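Transcriptional repressor (PDB 3KV1) probably regulates transcription as a SorC-family repressor, its sugar-binding domain, the part described here, being thought to sense a carbohydrate effector. Local coordinates at residues A42-S46 with A69-H73; R24-D30 with V248-S254; Y48-L53 with E150-V154. Where two conformers were deposited one is given. Numbering follows the deposited sequence.

Contact 1 of 3, residues A42-S46 with A69-H73; sequences AALVS and AVADH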
loop_
_atom_site.group_PDB
_atom_site.type_symbol
_atom_site.label_atom_id
_atom_site.label_comp_id
_atom_site.label_asym_id
_atom_site.label_seq_id
_atom_site.Cartn_x
_atom_site.Cartn_y
_atom_site.Cartn_z
ATOM N N ALA A 42 1.518 -16.565 18.750
ATOM C CA ALA A 42 0.753 -16.300 17.530
ATOM C C ALA A 42 -0.289 -17.395 17.277
ATOM O O ALA A 42 -1.370 -17.113 16.719
ATOM C CB ALA A 42 1.672 -16.127 16.334
ATOM N N ALA A 43 -0.023 -18.625 17.733
ATOM C CA ALA A 43 -0.998 -19.704 17.538
ATOM C C ALA A 43 -2.283 -19.434 18.311
ATOM O O ALA A 43 -3.396 -19.693 17.834
ATOM C CB ALA A 43 -0.409 -21.075 17.959
ATOM N N LEU A 44 -2.137 -18.896 19.509
ATOM C CA LEU A 44 -3.300 -18.683 20.341
ATOM C C LEU A 44 -4.071 -17.502 19.767
ATOM O O LEU A 44 -5.302 -17.502 19.763
ATOM C CB LEU A 44 -2.851 -18.343 21.766
ATOM C CG LEU A 44 -2.082 -19.486 22.461
ATOM C CD1 LEU A 44 -1.680 -19.013 23.861
ATOM C CD2 LEU A 44 -2.925 -20.762 22.535
ATOM N N VAL A 45 -3.349 -16.492 19.305
ATOM C CA VAL A 45 -4.049 -15.318 18.722
ATOM C C VAL A 45 -4.783 -15.698 17.419
ATOM O O VAL A 45 -5.910 -15.228 17.155
ATOM C CB VAL A 45 -3.075 -14.154 18.477
ATOM C CG1 VAL A 45 -3.802 -12.999 17.745
ATOM C CG2 VAL A 45 -2.511 -13.677 19.815
ATOM N N SER A 46 -4.162 -16.561 16.612
ATOM C CA SER A 46 -4.758 -17.029 15.337
ATOM C C SER A 46 -6.106 -17.714 15.583
ATOM O O SER A 46 -7.097 -17.484 14.869
ATOM C CB SER A 46 -3.817 -18.001 14.611
ATOM O OG SER A 46 -4.387 -18.468 13.379
ATOM N N ALA A 69 3.931 -12.798 13.085
ATOM C CA ALA A 69 3.813 -14.223 13.450
ATOM C C ALA A 69 2.355 -14.728 13.336
ATOM O O ALA A 69 2.133 -15.893 13.018
ATOM C CB ALA A 69 4.361 -14.476 14.877
ATOM N N VAL A 70 1.376 -13.847 13.581
ATOM C CA VAL A 70 -0.045 -14.264 13.494
ATOM C C VAL A 70 -0.401 -14.523 12.031
ATOM O O VAL A 70 -1.089 -15.476 11.710
ATOM C CB VAL A 70 -0.983 -13.186 14.095
ATOM C CG1 VAL A 70 -2.460 -13.597 13.955
ATOM C CG2 VAL A 70 -0.606 -12.898 15.604
ATOM N N ALA A 71 0.094 -13.672 11.144
ATOM C CA ALA A 71 -0.173 -13.870 9.721
ATOM C C ALA A 71 0.515 -15.115 9.190
ATOM O O ALA A 71 -0.002 -15.799 8.309
ATOM C CB ALA A 71 0.244 -12.615 8.931
ATOM N N ASP A 72 1.657 -15.453 9.781
ATOM C CA ASP A 72 2.458 -16.564 9.297
ATOM C C ASP A 72 2.090 -17.890 9.951
ATOM O O ASP A 72 2.578 -18.938 9.543
ATOM C CB ASP A 72 3.952 -16.261 9.477
ATOM C CG ASP A 72 4.407 -15.062 8.630
ATOM O OD1 ASP A 72 3.717 -14.734 7.633
ATOM O OD2 ASP A 72 5.446 -14.442 8.962
ATOM N N HIS A 73 1.212 -17.860 10.951
ATOM C CA HIS A 73 0.865 -19.100 11.633
ATOM C C HIS A 73 0.084 -19.993 10.668
ATOM O O HIS A 73 -0.913 -19.551 10.085
ATOM C CB HIS A 73 0.033 -18.847 12.879
ATOM C CG HIS A 73 -0.468 -20.106 13.513
ATOM N ND1 HIS A 73 0.347 -20.946 14.238
ATOM C CD2 HIS A 73 -1.691 -20.693 13.483
ATOM C CE1 HIS A 73 -0.357 -21.986 14.652
ATOM N NE2 HIS A 73 -1.600 -21.844 14.220
HETATM O O HOH W 1 -4.190 -21.991 16.274
#

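Contact 2 of 3, residues R24-D30 with V248-S254; sequences RALISLD and VLATSVS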
loop_
_atom_site.group_PDB
_atom_site.type_symbol
_atom_site.label_atom_id
_atom_site.label_comp_id
_atom_site.label_asym_id
_atom_site.label_seq_id
_atom_site.Cartn_x
_atom_site.Cartn_y
_atom_site.Cartn_z
ATOM N N ARG A 24 -9.605 -11.116 28.033
ATOM C CA ARG A 24 -8.976 -12.427 27.885
ATOM C C ARG A 24 -7.491 -12.293 28.165
ATOM O O ARG A 24 -6.914 -11.214 28.022
ATOM C CB ARG A 24 -9.119 -12.966 26.444
ATOM C CG ARG A 24 -10.472 -13.532 26.050
ATOM C CD ARG A 24 -10.823 -14.813 26.824
ATOM N NE ARG A 24 -10.066 -15.995 26.416
ATOM C CZ ARG A 24 -10.333 -16.728 25.335
ATOM N NH1 ARG A 24 -11.335 -16.390 24.521
ATOM N NH2 ARG A 24 -9.593 -17.801 25.063
ATOM N N ALA A 25 -6.879 -13.409 28.542
ATOM C CA ALA A 25 -5.436 -13.541 28.543
ATOM C C ALA A 25 -5.155 -14.887 27.893
ATOM O O ALA A 25 -5.793 -15.905 28.235
ATOM C CB ALA A 25 -4.896 -13.479 29.972
ATOM N N LEU A 26 -4.288 -14.874 26.894
ATOM C CA LEU A 26 -3.931 -16.080 26.144
ATOM C C LEU A 26 -2.455 -16.377 26.503
ATOM O O LEU A 26 -1.554 -15.656 26.069
ATOM C CB LEU A 26 -4.059 -15.792 24.645
ATOM C CG LEU A 26 -5.454 -15.239 24.243
ATOM C CD1 LEU A 26 -5.490 -14.958 22.743
ATOM C CD2 LEU A 26 -6.495 -16.293 24.598
ATOM N N ILE A 27 -2.210 -17.447 27.260
ATOM C CA ILE A 27 -0.862 -17.690 27.774
ATOM C C ILE A 27 -0.246 -18.953 27.189
ATOM O O ILE A 27 -0.810 -20.050 27.286
ATOM C CB ILE A 27 -0.893 -17.793 29.321
ATOM C CG1 ILE A 27 -1.398 -16.490 29.923
ATOM C CG2 ILE A 27 0.484 -18.167 29.889
ATOM C CD1 ILE A 27 -0.595 -15.279 29.501
ATOM N N SER A 28 0.925 -18.793 26.581
ATOM C CA SER A 28 1.625 -19.913 25.961
ATOM C C SER A 28 2.753 -20.400 26.878
ATOM O O SER A 28 3.367 -19.619 27.627
ATOM C CB SER A 28 2.167 -19.499 24.573
ATOM O OG SER A 28 3.201 -18.540 24.699
ATOM N N LEU A 29 3.028 -21.698 26.829
ATOM C CA LEU A 29 4.112 -22.254 27.630
ATOM C C LEU A 29 5.443 -21.658 27.179
ATOM O O LEU A 29 5.614 -21.288 26.013
ATOM C CB LEU A 29 4.148 -23.774 27.497
ATOM C CG LEU A 29 2.876 -24.446 28.028
ATOM C CD1 LEU A 29 2.924 -25.931 27.775
ATOM C CD2 LEU A 29 2.710 -24.149 29.523
ATOM N N ASP A 30 6.397 -21.566 28.101
ATOM C CA ASP A 30 7.715 -21.051 27.752
ATOM C C ASP A 30 8.422 -21.900 26.700
ATOM O O ASP A 30 8.423 -23.142 26.775
ATOM C CB ASP A 30 8.603 -20.942 29.012
ATOM C CG ASP A 30 8.120 -19.869 29.986
ATOM O OD1 ASP A 30 7.487 -18.870 29.548
ATOM O OD2 ASP A 30 8.390 -20.018 31.202
ATOM N N VAL A 248 -7.147 -7.931 25.110
ATOM C CA VAL A 248 -6.705 -9.316 25.091
ATOM C C VAL A 248 -5.166 -9.339 25.115
ATOM O O VAL A 248 -4.517 -8.762 24.224
ATOM C CB VAL A 248 -7.186 -10.004 23.817
ATOM C CG1 VAL A 248 -6.639 -11.424 23.732
ATOM C CG2 VAL A 248 -8.742 -9.998 23.718
ATOM N N LEU A 249 -4.585 -9.969 26.132
ATOM C CA LEU A 249 -3.127 -9.999 26.232
ATOM C C LEU A 249 -2.677 -11.397 25.867
ATOM O O LEU A 249 -3.152 -12.363 26.451
ATOM C CB LEU A 249 -2.687 -9.692 27.662
ATOM C CG LEU A 249 -1.185 -9.809 27.920
ATOM C CD1 LEU A 249 -0.478 -8.679 27.155
ATOM C CD2 LEU A 249 -0.889 -9.740 29.433
ATOM N N ALA A 250 -1.782 -11.519 24.895
ATOM C CA ALA A 250 -1.265 -12.827 24.533
ATOM C C ALA A 250 0.258 -12.812 24.839
ATOM O O ALA A 250 0.979 -11.979 24.336
ATOM C CB ALA A 250 -1.552 -13.116 23.008
ATOM N N THR A 251 0.733 -13.771 25.610
ATOM C CA THR A 251 2.114 -13.709 26.066
ATOM C C THR A 251 2.502 -15.069 26.649
ATOM O O THR A 251 1.747 -16.034 26.541
ATOM C CB THR A 251 2.340 -12.527 27.094
ATOM O OG1 THR A 251 3.743 -12.307 27.313
ATOM C CG2 THR A 251 1.663 -12.818 28.464
ATOM N N SER A 252 3.693 -15.157 27.230
ATOM C CA SER A 252 4.233 -16.436 27.714
ATOM C C SER A 252 3.959 -16.623 29.225
ATOM O O SER A 252 3.635 -15.655 29.908
ATOM C CB SER A 252 5.754 -16.461 27.541
ATOM O OG SER A 252 6.371 -15.540 28.440
ATOM N N VAL A 253 4.135 -17.844 29.739
ATOM C CA VAL A 253 4.005 -18.084 31.170
ATOM C C VAL A 253 4.949 -17.167 31.967
ATOM O O VAL A 253 4.544 -16.516 32.940
ATOM C CB VAL A 253 4.291 -19.573 31.538
ATOM C CG1 VAL A 253 4.474 -19.749 33.054
ATOM C CG2 VAL A 253 3.146 -20.479 31.032
ATOM N N SER A 254 6.217 -17.119 31.578
ATOM C CA SER A 254 7.166 -16.261 32.326
ATOM C C SER A 254 6.776 -14.781 32.325
ATOM O O SER A 254 6.941 -14.096 33.365
ATOM C CB SER A 254 8.599 -16.418 31.813
ATOM O OG SER A 254 9.139 -17.601 32.323
#

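Contact 3 of 3, residues Y48-L53 with E150-V154; sequences YLNNNL and EFALV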
loop_
_atom_site.group_PDB
_atom_site.type_symbol
_atom_site.label_atom_id
_atom_site.label_comp_id
_atom_site.label_asym_id
_atom_site.label_seq_id
_atom_site.Cartn_x
_atom_site.Cartn_y
_atom_site.Cartn_z
ATOM N N TYR A 48 -7.991 -17.368 18.345
ATOM C CA TYR A 48 -8.898 -16.345 18.865
ATOM C C TYR A 48 -9.539 -15.579 17.685
ATOM O O TYR A 48 -10.755 -15.387 17.653
ATOM C CB TYR A 48 -8.166 -15.396 19.849
ATOM C CG TYR A 48 -8.943 -14.119 20.150
ATOM C CD1 TYR A 48 -9.885 -14.080 21.170
ATOM C CD2 TYR A 48 -8.726 -12.971 19.402
ATOM C CE1 TYR A 48 -10.604 -12.896 21.428
ATOM C CE2 TYR A 48 -9.416 -11.803 19.657
ATOM C CZ TYR A 48 -10.360 -11.782 20.654
ATOM O OH TYR A 48 -11.055 -10.602 20.863
ATOM N N LEU A 49 -8.734 -15.135 16.726
ATOM C CA LEU A 49 -9.300 -14.430 15.569
ATOM C C LEU A 49 -10.190 -15.334 14.726
ATOM O O LEU A 49 -11.260 -14.917 14.243
ATOM C CB LEU A 49 -8.209 -13.858 14.684
ATOM C CG LEU A 49 -7.443 -12.680 15.295
ATOM C CD1 LEU A 49 -6.356 -12.257 14.305
ATOM C CD2 LEU A 49 -8.391 -11.505 15.559
ATOM N N ASN A 50 -9.775 -16.582 14.569
ATOM C CA ASN A 50 -10.606 -17.528 13.809
ATOM C C ASN A 50 -12.030 -17.597 14.352
ATOM O O ASN A 50 -13.008 -17.625 13.584
ATOM C CB ASN A 50 -9.975 -18.935 13.870
ATOM C CG ASN A 50 -10.729 -19.951 13.034
ATOM O OD1 ASN A 50 -11.174 -19.659 11.927
ATOM N ND2 ASN A 50 -10.851 -21.172 13.559
ATOM N N ASN A 51 -12.154 -17.653 15.678
ATOM C CA ASN A 51 -13.468 -17.756 16.309
ATOM C C ASN A 51 -14.223 -16.433 16.396
ATOM O O ASN A 51 -15.447 -16.419 16.403
ATOM C CB ASN A 51 -13.328 -18.315 17.717
ATOM C CG ASN A 51 -12.849 -19.752 17.738
ATOM O OD1 ASN A 51 -13.235 -20.557 16.909
ATOM N ND2 ASN A 51 -12.019 -20.078 18.714
ATOM N N ASN A 52 -13.514 -15.310 16.469
ATOM C CA ASN A 52 -14.211 -14.056 16.815
ATOM C C ASN A 52 -14.382 -13.038 15.706
ATOM O O ASN A 52 -15.268 -12.178 15.783
ATOM C CB ASN A 52 -13.538 -13.388 18.025
ATOM C CG ASN A 52 -13.777 -14.161 19.303
ATOM O OD1 ASN A 52 -14.796 -13.974 19.946
ATOM N ND2 ASN A 52 -12.859 -15.065 19.650
ATOM N N LEU A 53 -13.550 -13.125 14.675
ATOM C CA LEU A 53 -13.555 -12.106 13.624
ATOM C C LEU A 53 -14.644 -12.435 12.594
ATOM O O LEU A 53 -14.476 -13.307 11.756
ATOM C CB LEU A 53 -12.160 -12.042 12.969
ATOM C CG LEU A 53 -12.009 -11.069 11.810
ATOM C CD1 LEU A 53 -12.361 -9.650 12.254
ATOM C CD2 LEU A 53 -10.555 -11.141 11.287
ATOM N N GLU A 150 -13.316 -3.199 14.869
ATOM C CA GLU A 150 -13.708 -4.009 16.014
ATOM C C GLU A 150 -12.490 -4.533 16.807
ATOM O O GLU A 150 -12.581 -4.727 17.995
ATOM C CB GLU A 150 -14.523 -5.229 15.520
ATOM C CG GLU A 150 -15.978 -4.907 15.013
ATOM C CD GLU A 150 -16.056 -4.526 13.540
ATOM O OE1 GLU A 150 -17.182 -4.526 12.994
ATOM O OE2 GLU A 150 -15.008 -4.262 12.902
ATOM N N PHE A 151 -11.390 -4.826 16.111
ATOM C CA PHE A 151 -10.172 -5.375 16.725
ATOM C C PHE A 151 -8.967 -4.539 16.368
ATOM O O PHE A 151 -8.971 -3.884 15.329
ATOM C CB PHE A 151 -9.863 -6.777 16.174
ATOM C CG PHE A 151 -10.974 -7.772 16.395
ATOM C CD1 PHE A 151 -12.054 -7.844 15.487
ATOM C CD2 PHE A 151 -10.918 -8.647 17.479
ATOM C CE1 PHE A 151 -13.083 -8.747 15.686
ATOM C CE2 PHE A 151 -11.961 -9.569 17.689
ATOM C CZ PHE A 151 -13.034 -9.612 16.775
ATOM N N ALA A 152 -7.906 -4.640 17.193
ATOM C CA ALA A 152 -6.583 -4.173 16.779
ATOM C C ALA A 152 -5.621 -5.302 17.078
ATOM O O ALA A 152 -5.801 -6.027 18.065
ATOM C CB ALA A 152 -6.168 -2.869 17.539
ATOM N N LEU A 153 -4.625 -5.488 16.226
ATOM C CA LEU A 153 -3.650 -6.539 16.457
ATOM C C LEU A 153 -2.300 -5.818 16.552
ATOM O O LEU A 153 -1.804 -5.268 15.574
ATOM C CB LEU A 153 -3.734 -7.524 15.285
ATOM C CG LEU A 153 -2.746 -8.672 15.299
ATOM C CD1 LEU A 153 -3.090 -9.588 16.496
ATOM C CD2 LEU A 153 -2.921 -9.402 13.977
ATOM N N VAL A 154 -1.742 -5.739 17.754
ATOM C CA VAL A 154 -0.538 -4.930 17.914
ATOM C C VAL A 154 0.499 -5.648 18.762
ATOM O O VAL A 154 0.156 -6.484 19.618
ATOM C CB VAL A 154 -0.894 -3.586 18.583
ATOM C CG1 VAL A 154 -1.681 -2.671 17.617
ATOM C CG2 VAL A 154 -1.687 -3.829 19.911
#

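Contact 1 of 3, residues A42-S46 with A69-H73
Ala42 makes the closest CA approach between the two segments, 4.6 Å to the CA of Val70, and its CB points into the partner, 3.4 Å from Ala69 O and 3.5 Å from Ala69 CB. The alanine methyls of Ala42 and Ala69 are small enough to meet at this distance. One residue on, Ala43 meets the imidazole of His73. Its CA sits 3.8 Å from the ring centroid and 14° off the normal, a CH-pi contact over the face, while Ala43 CB lies 3.4 Å from His73 CE1. A water joins the same pair, donating to Ala43 O at 2.9 Å and accepting a weak hydrogen bond from His73 NE2 at 3.3 Å. Leu44 points away from 69-73 and packs on Leu26 and Ser28 of strand 24-28. Val45 brings its CG1 to 3.8 Å from Val70 CG2, and both valines also rest on Met227 of strand 223-227. Ser46 ends the segment with its OG 3.5 Å from His73 CD2; its hydrogen bond goes instead to Lys110 NZ, which is also bound to the carbonyl oxygens of Val70 and His73. No direct hydrogen bond joins the segments, so helix packing, one ring contact and a water bridge hold them together. Two helices packed side by side against a mainly parallel sheet are consistent with the layered, Rossmann-like alpha/beta fold to which the family is related.

Contact 2 of 3, residues R24-D30 with V248-S254
Asp30 and Val253, each with 69 Å² buried by the other segment, mark the place where paired strands give way to a helix start. Strands 24-28 and 248-252 run parallel, their axes 12° apart, from the bridge of Arg24 with Val248 to that of Ser28 with Ser252. The hydrogen bonds pass back and forth: Leu249 N to Arg24 O (3.2 Å), Leu26 N to Leu249 O (2.8 Å), Thr251 N to Leu26 O (3.0 Å) and Ser28 N to Thr251 O (2.9 Å). Val253 extends this ladder by one rung although it is already helical, its N donating to Ser28 O at 2.9 Å. Its side chain faces the first segment, with CG2 3.7 Å from Ile27 CG2 and 4.0 Å from Leu29 CD2. Asp30, beyond the strand, reaches back to the next residue, Ser254: Asp30 OD1 accepts from Ser254 N at 3.0 Å and OD2 from Ser254 OG at 2.8 Å. Leu26, with 63 Å² covered, packs its CD1 3.8 Å from Val248 CG1 and its CB 4.0 Å from Ala250 CB, on the sheet face covered by helix 34-52. Ile27 lies on the other face, where helix 10-20 packs. Ser252 is the N-cap of helix 253-264, its OG bonded to Cys255 N. Aspartate and serine thus both take up amide hydrogens that the first turn of the helix cannot satisfy internally, and the carboxylate places negative charge at the positive end of the helix dipole.

Contact 3 of 3, residues Y48-L53 with E150-V154
Phe151 of strand 151-158 points its CA-to-CB bond toward 48-53, and its m rotamer sets the ring against the end of helix 34-52, with 113 Å² covered there. Tyr48 adopts t, which carries its hydroxyl out to the strand, so that OH lies 3.5 Å from Phe151 CE2, at the edge of the phenylalanine ring. Asn52 O approaches the same edge, 3.5 Å from Phe151 CZ. The Asn52 side chain, with chi1 m, folds back along its own helix, where ND2 donates to Tyr48 O at 2.9 Å. Leu53 leaves helical geometry and, as a tp rotamer, places CD1 3.6 Å from Phe151 CE1. Leu49, an mt rotamer, has CD2 4.3 Å from Phe151 CD2 and CD1 4.5 Å from Leu153 CD2. The axes of segments 48-52 and 151-154 run nearly antiparallel, at 169°, with a closest approach of 11.9 Å. Strand 151-158 lies between parallel neighbours 58-61 and 223-227; Leu49 touches Tyr111 and Leu153 touches Leu107, both of helix 100-111.

Helix 34-52 ties the three sites together: it supplies one segment to contact 1 and one to contact 3, whose centres are 11 Å apart, and is the next element after strand 24-28 of contact 2. Val45 of contact 1 touches both others, through CG2 to Ala250 CB (3.4 Å) and CG1 to Leu153 CD1 (3.7 Å). Contacts 2 and 3, with centres 16 Å apart, meet where Val248 CG2 lies 3.7 Å from Tyr48 OH. These contacts are consistent with a largely apolar layer between helix 34-52 and the sheet. Bound glycerol, probably from crystallisation, is found about 3 Å from the Arg24 side chain and, whether or not the same molecule, about 4 Å from that of Tyr48 (nearest atoms); neither establishes a sugar site.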